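Putative hydrolase (Agrobacterium vitis, PDB 3LLC) is a putative alpha/beta hydrolase that probably cleaves thioester or ester bonds, as in acyl-protein thioesterases that remove fatty acids from proteins. Local coordinates at residues H12-I25 with R91-F103. Sequence-based numbering, arbitrary orientation.
Sequences HAITVGQGSDARSI and RWLEEALAVLDHF
Arg23 NH2 is gripped by Glu94 OE1 at 2.9 Å and by the backbone O of Arg91 at 3.1 Å. NE of the same guanidinium gives a nearly straight bond to Glu95 OE2 at 2.8 Å. Glu95 OE2 is met on its anti side and also binds Ser75 OG; Glu94 OE1 is approached from above its carboxylate plane. Bent at chi2 (-99°), the Arg23 chain turns its guanidinium edge to these acceptors, and NH1 returns to Asp21 O in its own hairpin. One flat face carries the Arg91 guanidinium, centres 4.0 Å apart and planes 24° apart, and Val16 CG1 covers the opposite face. The two carboxylates probably offset the like charges of this arginine stack. Farther along the helix the contact turns apolar: Val16 CG2 packs on Ala98 CB, and Ile25 CG2 meets Val99 CG2. Ile14 CG1 sits over the His102 ring, 3.8 Å from its centroid, a CH-pi contact. At the far end Phe103 presents its edge to the face of His12 in a T-shaped pair (planes at 88°), and one water joins His12 ND1 to His102 NE2. The arrangement lays helix 89-103 across the antiparallel beta-hairpin of strands 9-16 and 23-30, which forms one margin of the central sheet, a helix-on-sheet layer of the alpha/beta-hydrolase fold.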
loop_
_atom_site.group_PDB
_atom_site.type_symbol
_atom_site.label_atom_id
_atom_site.label_comp_id
_atom_site.label_asym_id
_atom_site.label_seq_id
_atom_site.Cartn_x
_atom_site.Cartn_y
_atom_site.Cartn_z
ATOM N N HIS A 12 -8.118 14.242 -10.860
ATOM C CA HIS A 12 -6.935 14.348 -11.737
ATOM C C HIS A 12 -6.698 13.047 -12.505
ATOM O O HIS A 12 -7.022 11.972 -12.013
ATOM C CB HIS A 12 -5.676 14.632 -10.876
ATOM C CG HIS A 12 -5.661 15.992 -10.253
ATOM N ND1 HIS A 12 -5.068 17.077 -10.859
ATOM C CD2 HIS A 12 -6.187 16.454 -9.091
ATOM C CE1 HIS A 12 -5.252 18.155 -10.113
ATOM N NE2 HIS A 12 -5.917 17.805 -9.029
ATOM N N ALA A 13 -6.087 13.132 -13.681
ATOM C CA ALA A 13 -5.585 11.938 -14.410
ATOM C C ALA A 13 -4.091 12.117 -14.686
ATOM O O ALA A 13 -3.701 13.164 -15.221
ATOM C CB ALA A 13 -6.327 11.772 -15.735
ATOM N N ILE A 14 -3.296 11.120 -14.359
ATOM C CA ILE A 14 -1.837 11.176 -14.511
ATOM C C ILE A 14 -1.341 10.074 -15.445
ATOM O O ILE A 14 -1.611 8.888 -15.213
ATOM C CB ILE A 14 -1.143 11.043 -13.128
ATOM C CG1 ILE A 14 -1.527 12.219 -12.210
ATOM C CG2 ILE A 14 0.404 10.898 -13.286
ATOM C CD1 ILE A 14 -2.339 11.838 -10.986
ATOM N N THR A 15 -0.573 10.443 -16.466
ATOM C CA THR A 15 0.003 9.458 -17.379
ATOM C C THR A 15 1.281 8.860 -16.773
ATOM O O THR A 15 2.156 9.591 -16.322
ATOM C CB THR A 15 0.309 10.071 -18.735
ATOM O OG1 THR A 15 -0.880 10.677 -19.266
ATOM C CG2 THR A 15 0.808 9.018 -19.731
ATOM N N VAL A 16 1.358 7.529 -16.753
ATOM C CA VAL A 16 2.496 6.792 -16.194
ATOM C C VAL A 16 3.015 5.843 -17.263
ATOM O O VAL A 16 2.239 5.149 -17.913
ATOM C CB VAL A 16 2.099 6.014 -14.923
ATOM C CG1 VAL A 16 3.335 5.285 -14.302
ATOM C CG2 VAL A 16 1.408 6.928 -13.879
ATOM N N GLY A 17 4.330 5.852 -17.509
ATOM C CA GLY A 17 4.935 4.952 -18.496
ATOM C C GLY A 17 4.997 5.505 -19.912
ATOM O O GLY A 17 4.436 6.576 -20.211
ATOM N N GLN A 18 5.654 4.751 -20.791
ATOM C CA GLN A 18 5.885 5.148 -22.208
ATOM C C GLN A 18 5.363 4.098 -23.186
ATOM O O GLN A 18 5.331 2.901 -22.872
ATOM C CB GLN A 18 7.391 5.307 -22.498
ATOM C CG GLN A 18 8.164 6.220 -21.552
ATOM C CD GLN A 18 7.983 7.690 -21.875
ATOM O OE1 GLN A 18 8.407 8.165 -22.935
ATOM N NE2 GLN A 18 7.359 8.426 -20.956
ATOM N N GLY A 19 4.999 4.543 -24.382
ATOM C CA GLY A 19 4.618 3.646 -25.471
ATOM C C GLY A 19 3.469 2.733 -25.102
ATOM O O GLY A 19 2.470 3.181 -24.530
ATOM N N SER A 20 3.612 1.448 -25.393
ATOM C CA SER A 20 2.536 0.487 -25.136
ATOM C C SER A 20 2.391 0.145 -23.659
ATOM O O SER A 20 1.433 -0.522 -23.281
ATOM C CB SER A 20 2.728 -0.789 -25.970
ATOM O OG SER A 20 3.817 -1.540 -25.480
ATOM N N ASP A 21 3.336 0.585 -22.827
ATOM C CA ASP A 21 3.198 0.496 -21.377
ATOM C C ASP A 21 2.511 1.700 -20.719
ATOM O O ASP A 21 2.295 1.669 -19.509
ATOM C CB ASP A 21 4.576 0.272 -20.717
ATOM C CG ASP A 21 5.195 -1.081 -21.086
ATOM O OD1 ASP A 21 4.467 -2.091 -21.145
ATOM O OD2 ASP A 21 6.417 -1.132 -21.308
ATOM N N ALA A 22 2.198 2.746 -21.471
ATOM C CA ALA A 22 1.572 3.946 -20.887
ATOM C C ALA A 22 0.187 3.595 -20.335
ATOM O O ALA A 22 -0.538 2.792 -20.920
ATOM C CB ALA A 22 1.484 5.068 -21.874
ATOM N N ARG A 23 -0.153 4.152 -19.185
ATOM C CA ARG A 23 -1.499 4.026 -18.642
ATOM C C ARG A 23 -1.879 5.289 -17.873
ATOM O O ARG A 23 -1.023 5.948 -17.272
ATOM C CB ARG A 23 -1.620 2.776 -17.745
ATOM C CG ARG A 23 -0.738 2.735 -16.494
ATOM C CD ARG A 23 0.468 1.914 -16.714
ATOM N NE ARG A 23 1.303 1.686 -15.536
ATOM C CZ ARG A 23 2.630 1.650 -15.577
ATOM N NH1 ARG A 23 3.272 1.877 -16.732
ATOM N NH2 ARG A 23 3.327 1.398 -14.480
ATOM N N SER A 24 -3.168 5.606 -17.884
ATOM C CA SER A 24 -3.686 6.770 -17.155
ATOM C C SER A 24 -4.200 6.355 -15.765
ATOM O O SER A 24 -5.040 5.443 -15.638
ATOM C CB SER A 24 -4.811 7.473 -17.932
ATOM O OG SER A 24 -4.402 8.056 -19.162
ATOM N N ILE A 25 -3.700 7.032 -14.725
ATOM C CA ILE A 25 -4.046 6.773 -13.334
ATOM C C ILE A 25 -5.008 7.858 -12.811
ATOM O O ILE A 25 -4.744 9.080 -12.916
ATOM C CB ILE A 25 -2.730 6.701 -12.457
ATOM C CG1 ILE A 25 -1.839 5.569 -12.955
ATOM C CG2 ILE A 25 -3.055 6.615 -10.945
ATOM C CD1 ILE A 25 -2.504 4.129 -12.952
ATOM N N ARG A 91 5.169 -2.197 -11.420
ATOM C CA ARG A 91 4.297 -1.240 -12.125
ATOM C C ARG A 91 3.446 -0.400 -11.171
ATOM O O ARG A 91 3.250 0.814 -11.391
ATOM C CB ARG A 91 3.383 -1.950 -13.160
ATOM C CG ARG A 91 4.125 -2.289 -14.435
ATOM C CD ARG A 91 3.377 -3.235 -15.327
ATOM N NE ARG A 91 2.056 -2.798 -15.793
ATOM C CZ ARG A 91 1.817 -2.025 -16.859
ATOM N NH1 ARG A 91 2.805 -1.493 -17.579
ATOM N NH2 ARG A 91 0.556 -1.765 -17.202
ATOM N N TRP A 92 2.943 -1.031 -10.103
ATOM C CA TRP A 92 2.089 -0.342 -9.136
ATOM C C TRP A 92 2.910 0.622 -8.261
ATOM O O TRP A 92 2.451 1.714 -7.936
ATOM C CB TRP A 92 1.300 -1.364 -8.293
ATOM C CG TRP A 92 0.240 -2.100 -9.139
ATOM C CD1 TRP A 92 -0.471 -1.577 -10.171
ATOM C CD2 TRP A 92 -0.237 -3.466 -8.985
ATOM N NE1 TRP A 92 -1.353 -2.514 -10.688
ATOM C CE2 TRP A 92 -1.236 -3.672 -9.976
ATOM C CE3 TRP A 92 0.086 -4.515 -8.128
ATOM C CZ2 TRP A 92 -1.926 -4.893 -10.112
ATOM C CZ3 TRP A 92 -0.581 -5.738 -8.279
ATOM C CH2 TRP A 92 -1.561 -5.913 -9.273
ATOM N N LEU A 93 4.155 0.252 -7.974
ATOM C CA LEU A 93 5.091 1.160 -7.322
ATOM C C LEU A 93 5.405 2.358 -8.223
ATOM O O LEU A 93 5.437 3.501 -7.740
ATOM C CB LEU A 93 6.392 0.419 -6.964
ATOM C CG LEU A 93 7.578 1.287 -6.494
ATOM C CD1 LEU A 93 7.240 2.022 -5.146
ATOM C CD2 LEU A 93 8.855 0.373 -6.309
ATOM N N GLU A 94 5.667 2.106 -9.505
ATOM C CA GLU A 94 5.947 3.159 -10.456
ATOM C C GLU A 94 4.808 4.194 -10.485
ATOM O O GLU A 94 5.033 5.413 -10.589
ATOM C CB GLU A 94 6.148 2.568 -11.854
ATOM C CG GLU A 94 6.529 3.590 -12.909
ATOM C CD GLU A 94 6.674 3.015 -14.326
ATOM O OE1 GLU A 94 6.198 1.881 -14.612
ATOM O OE2 GLU A 94 7.255 3.730 -15.172
ATOM N N GLU A 95 3.582 3.698 -10.390
ATOM C CA GLU A 95 2.400 4.575 -10.368
ATOM C C GLU A 95 2.337 5.433 -9.068
ATOM O O GLU A 95 2.081 6.643 -9.118
ATOM C CB GLU A 95 1.134 3.709 -10.542
ATOM C CG GLU A 95 1.028 3.084 -11.945
ATOM C CD GLU A 95 0.147 1.809 -12.014
ATOM O OE1 GLU A 95 -0.659 1.630 -11.077
ATOM O OE2 GLU A 95 0.266 1.056 -13.022
ATOM N N ALA A 96 2.564 4.807 -7.922
ATOM C CA ALA A 96 2.585 5.502 -6.654
ATOM C C ALA A 96 3.620 6.635 -6.691
ATOM O O ALA A 96 3.306 7.769 -6.308
ATOM C CB ALA A 96 2.840 4.522 -5.455
ATOM N N LEU A 97 4.825 6.345 -7.179
ATOM C CA LEU A 97 5.875 7.362 -7.252
ATOM C C LEU A 97 5.490 8.487 -8.236
ATOM O O LEU A 97 5.750 9.678 -7.974
ATOM C CB LEU A 97 7.214 6.701 -7.619
ATOM C CG LEU A 97 8.484 7.554 -7.677
ATOM C CD1 LEU A 97 8.644 8.346 -6.383
ATOM C CD2 LEU A 97 9.730 6.683 -7.946
ATOM N N ALA A 98 4.890 8.132 -9.384
ATOM C CA ALA A 98 4.451 9.133 -10.352
ATOM C C ALA A 98 3.372 10.076 -9.783
ATOM O O ALA A 98 3.338 11.272 -10.090
ATOM C CB ALA A 98 3.956 8.474 -11.668
ATOM N N VAL A 99 2.470 9.524 -8.987
ATOM C CA VAL A 99 1.410 10.328 -8.384
ATOM C C VAL A 99 2.047 11.304 -7.372
ATOM O O VAL A 99 1.771 12.515 -7.396
ATOM C CB VAL A 99 0.363 9.430 -7.721
ATOM C CG1 VAL A 99 -0.537 10.269 -6.780
ATOM C CG2 VAL A 99 -0.449 8.715 -8.819
ATOM N N LEU A 100 2.953 10.791 -6.536
ATOM C CA LEU A 100 3.659 11.662 -5.594
ATOM C C LEU A 100 4.454 12.763 -6.311
ATOM O O LEU A 100 4.393 13.934 -5.895
ATOM C CB LEU A 100 4.538 10.846 -4.633
ATOM C CG LEU A 100 5.098 11.583 -3.413
ATOM C CD1 LEU A 100 4.025 11.791 -2.351
ATOM C CD2 LEU A 100 6.252 10.799 -2.854
ATOM N N ASP A 101 5.171 12.425 -7.391
ATOM C CA ASP A 101 5.950 13.409 -8.144
ATOM C C ASP A 101 5.093 14.424 -8.920
ATOM O O ASP A 101 5.563 15.525 -9.268
ATOM C CB ASP A 101 6.914 12.719 -9.118
ATOM C CG ASP A 101 8.034 11.915 -8.395
ATOM O OD1 ASP A 101 8.233 12.089 -7.159
ATOM O OD2 ASP A 101 8.721 11.107 -9.075
ATOM N N HIS A 102 3.838 14.069 -9.193
ATOM C CA HIS A 102 2.929 14.991 -9.885
ATOM C C HIS A 102 2.506 16.129 -8.934
ATOM O O HIS A 102 2.448 17.266 -9.331
ATOM C CB HIS A 102 1.706 14.231 -10.410
ATOM C CG HIS A 102 0.750 15.069 -11.213
ATOM N ND1 HIS A 102 0.944 15.347 -12.552
ATOM C CD2 HIS A 102 -0.414 15.674 -10.869
ATOM C CE1 HIS A 102 -0.042 16.116 -12.989
ATOM N NE2 HIS A 102 -0.889 16.313 -11.995
ATOM N N PHE A 103 2.188 15.789 -7.687
ATOM C CA PHE A 103 1.664 16.735 -6.701
ATOM C C PHE A 103 2.734 17.356 -5.801
ATOM O O PHE A 103 2.540 18.460 -5.302
ATOM C CB PHE A 103 0.600 16.029 -5.859
ATOM C CG PHE A 103 -0.632 15.656 -6.652
ATOM C CD1 PHE A 103 -1.484 16.655 -7.105
ATOM C CD2 PHE A 103 -0.926 14.337 -6.949
ATOM C CE1 PHE A 103 -2.617 16.337 -7.846
ATOM C CE2 PHE A 103 -2.057 14.014 -7.679
ATOM C CZ PHE A 103 -2.905 15.016 -8.124
HETATM O O HOH W 1 -3.434 17.289 -12.870
HETATM O O HOH W 2 -0.053 -0.796 -19.880
HETATM O O HOH W 3 6.173 1.278 -17.265
#